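Local atomic coordinates of aldehyde dehydrogenase (Trypanosoma brucei, PDB entry 5MYP), a protein that probably oxidises aldehydes to carboxylic acids with NAD+ as cofactor, as other members of the aldehyde dehydrogenase family do. Residues D92-K96 / G446-F450. Numbering follows the deposited sequence.
Sequences DEYVK and GRYSF
Glu93 OE2 takes the NH2 end of Arg447 at 2.7 Å in a salt bridge. The oxygen comes in at the guanidinium edge, near its plane, but the N-H points poorly: at 127° the hydrogen bond is weak, so the pair probably owes more to charge than to a well-aimed N-H. The carboxylate plane is turned steeply against the guanidinium. Arg447 starts with CG anti to its own N and then bends at chi3 (-81°), which brings the guanidinium back beside Tyr94. There CE1 of Tyr94 sits over the guanidinium centre, 3.5 Å from Arg447 CZ, with the ring tilted steeply against that plane rather than stacked on it. Further along, the same arginine covers the tyrosine with its backbone end: CA lies over the ring face, 4.0 Å from the centroid, in a CH-pi contact.

Tyr94 is the buried wedge of the contact, its side chain pushed between Arg447 and Phe450. Its OH touches CB of Arg447 but makes its hydrogen bond to His86, one of the residues preceding it on helix 69-95. At the other end of the side chain, CB of Tyr94 stands almost straight above the Phe450 ring, 3.8 Å from its centroid and only 9° off the normal. The two rings meet obliquely, while CG1 of Val95 reaches Phe450 CZ at 3.9 Å.

Gly446 occupies the N-cap position of helix 447-452, and its N is hydrogen-bonded to Glu83, again on helix 69-95. The long helix thus holds this short one through its last turn and through residues further back. The arrangement is interhelical packing within the aldehyde dehydrogenase fold, joining the C-terminal end of helix 69-95 to the short helix that leads into strand 454-461.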
loop_
_atom_site.group_PDB
_atom_site.type_symbol
_atom_site.label_atom_id
_atom_site.label_comp_id
_atom_site.label_asym_id
_atom_site.label_seq_id
_atom_site.Cartn_x
_atom_site.Cartn_y
_atom_site.Cartn_z
ATOM N N ASP A 92 6.800 -21.690 -5.059
ATOM C CA ASP A 92 8.191 -21.671 -5.519
ATOM C C ASP A 92 8.433 -20.594 -6.576
ATOM O O ASP A 92 9.491 -19.984 -6.590
ATOM C CB ASP A 92 8.611 -23.052 -6.032
ATOM C CG ASP A 92 8.701 -24.076 -4.915
ATOM O OD1 ASP A 92 9.705 -24.048 -4.179
ATOM O OD2 ASP A 92 7.772 -24.898 -4.776
ATOM N N GLU A 93 7.447 -20.347 -7.436
ATOM C CA GLU A 93 7.520 -19.252 -8.412
ATOM C C GLU A 93 7.507 -17.892 -7.704
ATOM O O GLU A 93 8.313 -17.020 -8.024
ATOM C CB GLU A 93 6.360 -19.331 -9.412
ATOM C CG GLU A 93 6.442 -18.347 -10.576
ATOM C CD GLU A 93 5.164 -18.277 -11.396
ATOM O OE1 GLU A 93 4.393 -19.256 -11.396
ATOM O OE2 GLU A 93 4.921 -17.239 -12.049
ATOM N N TYR A 94 6.597 -17.723 -6.743
ATOM C CA TYR A 94 6.415 -16.430 -6.078
ATOM C C TYR A 94 7.605 -16.008 -5.207
ATOM O O TYR A 94 7.934 -14.823 -5.156
ATOM C CB TYR A 94 5.112 -16.415 -5.264
ATOM C CG TYR A 94 3.823 -16.599 -6.065
ATOM C CD1 TYR A 94 3.772 -16.357 -7.449
ATOM C CD2 TYR A 94 2.637 -16.988 -5.431
ATOM C CE1 TYR A 94 2.599 -16.523 -8.164
ATOM C CE2 TYR A 94 1.455 -17.148 -6.150
ATOM C CZ TYR A 94 1.451 -16.909 -7.516
ATOM O OH TYR A 94 0.308 -17.056 -8.253
ATOM N N VAL A 95 8.255 -16.963 -4.548
ATOM C CA VAL A 95 9.389 -16.649 -3.666
ATOM C C VAL A 95 10.684 -16.234 -4.387
ATOM O O VAL A 95 11.541 -15.603 -3.773
ATOM C CB VAL A 95 9.706 -17.800 -2.673
ATOM C CG1 VAL A 95 8.534 -18.045 -1.730
ATOM C CG2 VAL A 95 10.110 -19.082 -3.392
ATOM N N LYS A 96 10.829 -16.583 -5.670
ATOM C CA LYS A 96 12.089 -16.366 -6.389
ATOM C C LYS A 96 12.344 -14.877 -6.651
ATOM O O LYS A 96 11.394 -14.129 -6.864
ATOM C CB LYS A 96 12.121 -17.149 -7.713
ATOM C CG LYS A 96 11.376 -16.527 -8.878
ATOM C CD LYS A 96 11.069 -17.559 -9.961
ATOM C CE LYS A 96 10.615 -16.876 -11.241
ATOM N NZ LYS A 96 9.996 -17.811 -12.215
ATOM N N GLY A 446 -4.374 -14.976 -4.353
ATOM C CA GLY A 446 -3.311 -15.638 -5.122
ATOM C C GLY A 446 -1.966 -14.948 -5.012
ATOM O O GLY A 446 -1.498 -14.662 -3.907
ATOM N N ARG A 447 -1.361 -14.661 -6.164
ATOM C CA ARG A 447 -0.112 -13.884 -6.249
ATOM C C ARG A 447 -0.177 -12.547 -5.498
ATOM O O ARG A 447 0.815 -12.107 -4.922
ATOM C CB ARG A 447 0.234 -13.599 -7.714
ATOM C CG ARG A 447 1.606 -12.976 -7.938
ATOM C CD ARG A 447 1.767 -12.478 -9.364
ATOM N NE ARG A 447 2.115 -13.556 -10.291
ATOM C CZ ARG A 447 3.347 -14.019 -10.526
ATOM N NH1 ARG A 447 4.412 -13.536 -9.885
ATOM N NH2 ARG A 447 3.511 -15.003 -11.410
ATOM N N TYR A 448 -1.341 -11.907 -5.526
ATOM C CA TYR A 448 -1.512 -10.570 -4.948
ATOM C C TYR A 448 -1.606 -10.624 -3.425
ATOM O O TYR A 448 -1.223 -9.665 -2.755
ATOM C CB TYR A 448 -2.714 -9.869 -5.592
ATOM C CG TYR A 448 -2.567 -9.859 -7.096
ATOM C CD1 TYR A 448 -1.657 -9.001 -7.711
ATOM C CD2 TYR A 448 -3.284 -10.744 -7.901
ATOM C CE1 TYR A 448 -1.490 -9.000 -9.091
ATOM C CE2 TYR A 448 -3.123 -10.748 -9.278
ATOM C CZ TYR A 448 -2.223 -9.872 -9.868
ATOM O OH TYR A 448 -2.048 -9.863 -11.232
ATOM N N SER A 449 -2.089 -11.743 -2.885
ATOM C CA SER A 449 -1.956 -12.021 -1.449
ATOM C C SER A 449 -0.483 -12.157 -1.081
ATOM O O SER A 449 -0.017 -11.533 -0.132
ATOM C CB SER A 449 -2.688 -13.297 -1.045
ATOM O OG SER A 449 -4.090 -13.138 -1.096
ATOM N N PHE A 450 0.251 -12.968 -1.845
ATOM C CA PHE A 450 1.672 -13.157 -1.575
ATOM C C PHE A 450 2.406 -11.812 -1.572
ATOM O O PHE A 450 3.181 -11.531 -0.657
ATOM C CB PHE A 450 2.324 -14.119 -2.576
ATOM C CG PHE A 450 3.779 -14.350 -2.299
ATOM C CD1 PHE A 450 4.745 -13.505 -2.841
ATOM C CD2 PHE A 450 4.182 -15.374 -1.455
ATOM C CE1 PHE A 450 6.090 -13.690 -2.566
ATOM C CE2 PHE A 450 5.529 -15.569 -1.175
ATOM C CZ PHE A 450 6.482 -14.724 -1.730
#